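Local coordinates for protein DocCel5: Type I dockerin repeat domain from A. cellulolyticus family 5 endoglucanase WP_010249057 S15I, I16N mutant (Acetivibrio cellulolyticus, PDB 5NRK) that binds calcium through paired EF-hand-like loops and probably docks its family 5 endoglucanase onto a cohesin module of the cellulosome scaffold, at residues B[39-44]-B[49-54]. Residues are numbered along the deposited sequence; the frame is centred on the assembly and turned at random. Where two conformers were deposited one is given.
With CA (calcium ion), chain F.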
loop_
_atom_site.group_PDB
_atom_site.type_symbol
_atom_site.label_atom_id
_atom_site.label_comp_id
_atom_site.label_asym_id
_atom_site.label_seq_id
_atom_site.Cartn_x
_atom_site.Cartn_y
_atom_site.Cartn_z
ATOM N N GLY B 39 11.075 9.464 5.844
ATOM C CA GLY B 39 10.253 8.618 6.709
ATOM C C GLY B 39 10.526 8.696 8.195
ATOM O O GLY B 39 9.713 8.224 8.988
ATOM N N ASP B 40 11.694 9.209 8.568
ATOM C CA ASP B 40 12.102 9.269 9.974
ATOM C C ASP B 40 11.705 10.624 10.542
ATOM O O ASP B 40 12.375 11.641 10.310
ATOM C CB ASP B 40 13.590 9.043 10.133
ATOM C CG ASP B 40 14.040 9.117 11.552
ATOM O OD1 ASP B 40 13.226 8.830 12.461
ATOM O OD2 ASP B 40 15.228 9.468 11.760
ATOM N N LEU B 41 10.626 10.617 11.298
ATOM C CA LEU B 41 10.008 11.859 11.761
ATOM C C LEU B 41 10.368 12.204 13.198
ATOM O O LEU B 41 10.009 13.286 13.679
ATOM C CB LEU B 41 8.509 11.779 11.617
ATOM C CG LEU B 41 8.013 11.423 10.211
ATOM C CD1 LEU B 41 6.496 11.407 10.155
ATOM C CD2 LEU B 41 8.569 12.385 9.159
ATOM N N ASN B 42 11.111 11.329 13.863
ATOM C CA ASN B 42 11.627 11.612 15.218
ATOM C C ASN B 42 13.140 11.565 15.347
ATOM O O ASN B 42 13.657 11.757 16.439
ATOM C CB ASN B 42 10.948 10.707 16.255
ATOM C CG ASN B 42 11.099 9.244 15.943
ATOM O OD1 ASN B 42 11.865 8.884 15.066
ATOM N ND2 ASN B 42 10.374 8.383 16.662
ATOM N N GLY B 43 13.868 11.357 14.245
ATOM C CA GLY B 43 15.318 11.477 14.265
ATOM C C GLY B 43 16.094 10.310 14.834
ATOM O O GLY B 43 17.294 10.434 15.090
ATOM N N ASP B 44 15.436 9.165 15.023
ATOM C CA ASP B 44 16.144 7.986 15.523
ATOM C C ASP B 44 16.801 7.133 14.422
ATOM O O ASP B 44 17.391 6.092 14.714
ATOM C CB ASP B 44 15.267 7.142 16.469
ATOM C CG ASP B 44 14.092 6.470 15.771
ATOM O OD1 ASP B 44 13.928 6.630 14.540
ATOM O OD2 ASP B 44 13.321 5.793 16.481
ATOM N N SER B 49 6.710 2.283 13.608
ATOM C CA SER B 49 5.375 2.720 13.975
ATOM C C SER B 49 5.330 4.022 14.761
ATOM O O SER B 49 4.301 4.687 14.780
ATOM C CB SER B 49 4.602 1.602 14.690
ATOM O OG SER B 49 5.239 1.206 15.881
ATOM N N LEU B 50 6.436 4.425 15.389
ATOM C CA LEU B 50 6.495 5.747 16.008
ATOM C C LEU B 50 6.384 6.843 14.952
ATOM O O LEU B 50 5.693 7.858 15.137
ATOM C CB LEU B 50 7.799 5.951 16.787
ATOM C CG LEU B 50 8.122 5.018 17.941
ATOM C CD1 LEU B 50 9.415 5.403 18.619
ATOM C CD2 LEU B 50 7.002 5.057 18.932
ATOM N N ASP B 51 7.058 6.643 13.832
ATOM C CA ASP B 51 6.961 7.602 12.717
ATOM C C ASP B 51 5.553 7.639 12.135
ATOM O O ASP B 51 5.030 8.716 11.805
ATOM C CB ASP B 51 7.990 7.255 11.660
ATOM C CG ASP B 51 9.365 7.204 12.244
ATOM O OD1 ASP B 51 9.904 8.271 12.630
ATOM O OD2 ASP B 51 9.940 6.106 12.378
ATOM N N PHE B 52 4.915 6.478 12.020
ATOM C CA PHE B 52 3.536 6.373 11.563
ATOM C C PHE B 52 2.588 7.188 12.459
ATOM O O PHE B 52 1.726 7.917 11.971
ATOM C CB PHE B 52 3.206 4.876 11.499
ATOM C CG PHE B 52 1.885 4.510 10.879
ATOM C CD1 PHE B 52 1.505 4.969 9.620
ATOM C CD2 PHE B 52 1.050 3.631 11.536
ATOM C CE1 PHE B 52 0.314 4.539 9.059
ATOM C CE2 PHE B 52 -0.147 3.215 10.976
ATOM C CZ PHE B 52 -0.527 3.707 9.756
ATOM N N ALA B 53 2.791 7.070 13.767
ATOM C CA ALA B 53 2.007 7.813 14.726
ATOM C C ALA B 53 2.211 9.305 14.588
ATOM O O ALA B 53 1.252 10.079 14.677
ATOM C CB ALA B 53 2.372 7.378 16.142
ATOM N N ILE B 54 3.456 9.725 14.381
ATOM C CA ILE B 54 3.753 11.134 14.239
ATOM C C ILE B 54 3.085 11.699 12.984
ATOM O O ILE B 54 2.507 12.796 12.996
ATOM C CB ILE B 54 5.275 11.376 14.230
ATOM C CG1 ILE B 54 5.853 11.055 15.607
ATOM C CG2 ILE B 54 5.596 12.812 13.824
ATOM C CD1 ILE B 54 7.359 10.877 15.623
HETATM CA CA CA F . 11.955 7.159 13.395
HETATM O O HOH W 1 10.992 5.825 15.168
#
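The backbone of 39-44, leaving helix 35-39 at D40, curls past the first turns of helix 49-59 and comes nearest where the CA atoms of L41 and D51 lie 5.3 Å apart. The loop wraps round a calcium ion, which D51 reaches from the helix with both carboxylate oxygens, OD1 and OD2 each at 2.5 Å, whereas D40 and D44 each bind it through OD1 alone. The side-chain amide of N42, water 1 and the backbone oxygen of S46 are further ligands, and the carboxylate planes of D40 and D51 stand 87° apart. With CG of D40 swung anti to its own N (chi1 179°), OD1 points at the ion while OD2 accepts a hydrogen bond from K45 N. D51 OD1 also accepts a hydrogen bond from L41 N at 2.8 Å, the N-H coming from above the carboxylate plane. Beside the site, I54 lies alongside the loop, CG2 packing on L41 CB at 3.8 Å and CD1 on N42 CB at 3.6 Å. This is the EF-hand-like loop of a type I dockerin repeat; calcium probably offsets the repulsion among three carboxylates, and because D51 shares the ion with loop residues, its binding ties loop to helix.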